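Local coordinates for phosphatase (Thermotoga maritima, PDB 1NF2), which is a magnesium-binding member of the haloacid dehalogenase family and probably acts as a phosphatase, hydrolysing phosphate esters, at residues M231-E236 with T246-D251. Residues are numbered along the deposited sequence; the frame is centred on the assembly and turned at random.
Sequences MENAIE and TLTNND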
ATOM      1  N   MET A 231     -12.062   7.477   8.608  1.00 16.33           N
ATOM      2  CA  MET A 231     -11.479   7.782   9.900  1.00 18.36           C
ATOM      3  C   MET A 231     -11.743   9.269  10.121  1.00 19.33           C
ATOM      4  O   MET A 231     -11.914  10.018   9.159  1.00 21.16           O
ATOM      5  CB  MET A 231      -9.968   7.489   9.884  1.00 13.73           C
ATOM      6  CG  MET A 231      -9.625   6.016   9.671  1.00 11.44           C
ATOM      7  SD  MET A 231     -10.648   4.891  10.700  1.00  3.40           S
ATOM      8  CE  MET A 231      -9.778   3.804  10.977  1.00  2.11           C
ATOM      9  N   GLU A 232     -11.809   9.706  11.376  1.00 21.64           N
ATOM     10  CA  GLU A 232     -12.039  11.127  11.634  1.00 20.98           C
ATOM     11  C   GLU A 232     -10.888  11.980  11.070  1.00 21.19           C
ATOM     12  O   GLU A 232     -11.073  13.144  10.735  1.00 20.37           O
ATOM     13  CB  GLU A 232     -12.184  11.401  13.134  1.00 20.75           C
ATOM     14  CG  GLU A 232     -12.399  12.885  13.424  1.00 25.79           C
ATOM     15  CD  GLU A 232     -12.635  13.211  14.894  1.00 29.59           C
ATOM     16  OE1 GLU A 232     -12.601  14.418  15.232  1.00 31.13           O
ATOM     17  OE2 GLU A 232     -12.865  12.282  15.706  1.00 30.29           O
ATOM     18  N   ASN A 233      -9.704  11.395  10.971  1.00 20.36           N
ATOM     19  CA  ASN A 233      -8.550  12.111  10.446  1.00 22.94           C
ATOM     20  C   ASN A 233      -8.484  12.060   8.910  1.00 23.92           C
ATOM     21  O   ASN A 233      -7.547  12.583   8.316  1.00 24.47           O
ATOM     22  CB  ASN A 233      -7.267  11.518  11.043  1.00 16.79           C
ATOM     23  CG  ASN A 233      -7.312  10.009  11.109  1.00 19.60           C
ATOM     24  OD1 ASN A 233      -8.096   9.438  11.874  1.00 21.84           O
ATOM     25  ND2 ASN A 233      -6.490   9.348  10.296  1.00 19.23           N
ATOM     26  N   ALA A 234      -9.478  11.443   8.273  1.00 23.44           N
ATOM     27  CA  ALA A 234      -9.496  11.320   6.813  1.00 24.65           C
ATOM     28  C   ALA A 234      -9.614  12.668   6.122  1.00 26.69           C
ATOM     29  O   ALA A 234     -10.121  13.621   6.708  1.00 27.71           O
ATOM     30  CB  ALA A 234     -10.651  10.427   6.379  1.00 18.50           C
ATOM     31  N   ILE A 235      -9.143  12.761   4.880  1.00 26.24           N
ATOM     32  CA  ILE A 235      -9.280  14.026   4.170  1.00 28.79           C
ATOM     33  C   ILE A 235     -10.769  14.204   3.905  1.00 31.14           C
ATOM     34  O   ILE A 235     -11.536  13.239   3.910  1.00 29.49           O
ATOM     35  CB  ILE A 235      -8.510  14.078   2.813  1.00 34.65           C
ATOM     36  CG1 ILE A 235      -9.047  13.026   1.842  1.00 33.43           C
ATOM     37  CG2 ILE A 235      -7.012  13.908   3.053  1.00 33.09           C
ATOM     38  CD1 ILE A 235      -8.556  11.643   2.110  1.00 37.99           C
ATOM     39  N   GLU A 236     -11.165  15.451   3.698  1.00 33.16           N
ATOM     40  CA  GLU A 236     -12.548  15.818   3.452  1.00 35.40           C
ATOM     41  C   GLU A 236     -13.235  14.963   2.388  1.00 34.98           C
ATOM     42  O   GLU A 236     -14.353  14.489   2.586  1.00 33.87           O
ATOM     43  CB  GLU A 236     -12.606  17.299   3.067  1.00 66.54           C
ATOM     44  CG  GLU A 236     -11.335  17.835   2.366  1.00 75.34           C
ATOM     45  CD  GLU A 236     -10.136  18.025   3.311  1.00 79.30           C
ATOM     46  OE1 GLU A 236     -10.268  18.770   4.306  1.00 82.11           O
ATOM     47  OE2 GLU A 236      -9.060  17.438   3.054  1.00 78.81           O
ATOM     48  N   THR A 246     -15.995   7.489  11.809  1.00 16.47           N
ATOM     49  CA  THR A 246     -15.717   7.047  13.159  1.00 18.33           C
ATOM     50  C   THR A 246     -14.702   7.964  13.823  1.00 20.67           C
ATOM     51  O   THR A 246     -14.489   9.101  13.380  1.00 20.46           O
ATOM     52  CB  THR A 246     -15.210   5.583  13.135  1.00 16.63           C
ATOM     53  OG1 THR A 246     -15.053   5.096  14.476  1.00 17.73           O
ATOM     54  CG2 THR A 246     -13.878   5.476  12.378  1.00 12.75           C
ATOM     55  N   LEU A 247     -14.091   7.477  14.895  1.00 24.27           N
ATOM     56  CA  LEU A 247     -13.099   8.251  15.616  1.00 25.41           C
ATOM     57  C   LEU A 247     -11.782   8.259  14.851  1.00 26.36           C
ATOM     58  O   LEU A 247     -11.665   7.720  13.748  1.00 24.80           O
ATOM     59  CB  LEU A 247     -12.868   7.662  17.007  1.00 31.06           C
ATOM     60  CG  LEU A 247     -14.086   7.607  17.934  1.00 34.26           C
ATOM     61  CD1 LEU A 247     -13.673   7.020  19.274  1.00 34.92           C
ATOM     62  CD2 LEU A 247     -14.668   9.005  18.114  1.00 34.78           C
ATOM     63  N   THR A 248     -10.787   8.868  15.470  1.00 17.49           N
ATOM     64  CA  THR A 248      -9.459   8.987  14.906  1.00 16.89           C
ATOM     65  C   THR A 248      -8.682   7.669  15.018  1.00 16.59           C
ATOM     66  O   THR A 248      -9.057   6.783  15.783  1.00 14.89           O
ATOM     67  CB  THR A 248      -8.729  10.140  15.637  1.00 27.00           C
ATOM     68  OG1 THR A 248      -8.418  11.176  14.702  1.00 30.44           O
ATOM     69  CG2 THR A 248      -7.496   9.650  16.339  1.00 24.02           C
ATOM     70  N   ASN A 249      -7.605   7.538  14.251  1.00 23.49           N
ATOM     71  CA  ASN A 249      -6.794   6.328  14.292  1.00 25.34           C
ATOM     72  C   ASN A 249      -5.929   6.275  15.553  1.00 26.32           C
ATOM     73  O   ASN A 249      -5.390   5.227  15.901  1.00 27.37           O
ATOM     74  CB  ASN A 249      -5.904   6.223  13.040  1.00 20.93           C
ATOM     75  CG  ASN A 249      -4.839   7.309  12.977  1.00 17.14           C
ATOM     76  OD1 ASN A 249      -3.664   7.028  12.714  1.00 19.89           O
ATOM     77  ND2 ASN A 249      -5.243   8.550  13.206  1.00 10.51           N
ATOM     78  N   ASN A 250      -5.804   7.410  16.232  1.00 28.23           N
ATOM     79  CA  ASN A 250      -5.019   7.505  17.464  1.00 30.78           C
ATOM     80  C   ASN A 250      -5.837   6.993  18.630  1.00 33.41           C
ATOM     81  O   ASN A 250      -5.306   6.647  19.685  1.00 35.29           O
ATOM     82  CB  ASN A 250      -4.599   8.947  17.706  1.00 26.15           C
ATOM     83  CG  ASN A 250      -3.513   9.385  16.760  1.00 25.32           C
ATOM     84  OD1 ASN A 250      -3.486  10.530  16.307  1.00 26.62           O
ATOM     85  ND2 ASN A 250      -2.599   8.472  16.457  1.00 22.30           N
ATOM     86  N   ASP A 251      -7.146   6.967  18.444  1.00 38.71           N
ATOM     87  CA  ASP A 251      -8.017   6.427  19.458  1.00 40.32           C
ATOM     88  C   ASP A 251      -8.128   5.016  18.918  1.00 39.64           C
ATOM     89  O   ASP A 251      -7.131   4.409  18.508  1.00 43.16           O
ATOM     90  CB  ASP A 251      -9.378   7.115  19.423  1.00 70.54           C
ATOM     91  CG  ASP A 251      -9.262   8.623  19.424  1.00 76.51           C
ATOM     92  OD1 ASP A 251      -8.640   9.173  20.359  1.00 78.90           O
ATOM     93  OD2 ASP A 251      -9.787   9.261  18.484  1.00 81.84           O
TER
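Asn233 reaches across to the backbone of Asn249, joining two loops that follow neighbouring parallel strands, 227-230 and 244-245, at the edge of the Rossmann-like core of this HAD-family protein. OD1 of Asn233 accepts the N-H of Asn249 at 3.1 Å, a bent bond (141° at the hydrogen) whose donor sits above the amide plane. The hydroxyl OG1 of Thr248 lies 3.3 Å from OD1 of Asn233, at best a weak hydrogen bond, since its proton has another acceptor within reach. CB of Asn233 points toward 246-251, and a chi1 of 41°, with CG between the backbone N and the carbonyl carbon, brings OD1 to the Asn249 N-H; the side chain crosses those of Thr248 and Asn249 at about a right angle.

One residue back, the backbone takes over: Glu232 N donates to Leu247 O at 3.1 Å, almost straight at 175°. The CB of Glu232 rests 3.3 Å from Thr246 O, while its extended chain runs out along Leu247. On the buried side, Met231 and Thr246 lie side by side against helix 253-258, Met231 on Val254 and Thr246 on Tyr256 and Val257.

A type I turn from Met231 to Ala234 presents Asn233, whose ND2 is held by a hydrogen bond to Gly11 O and whose side chain also touches that of the magnesium ligand Asp214. An alanine at Asn233 would probably leave the Asn249 N-H and the Gly11 carbonyl without this shared partner. Deeper in, SD of Met231 touches the methyl CG2 of Thr246 at 3.7 Å.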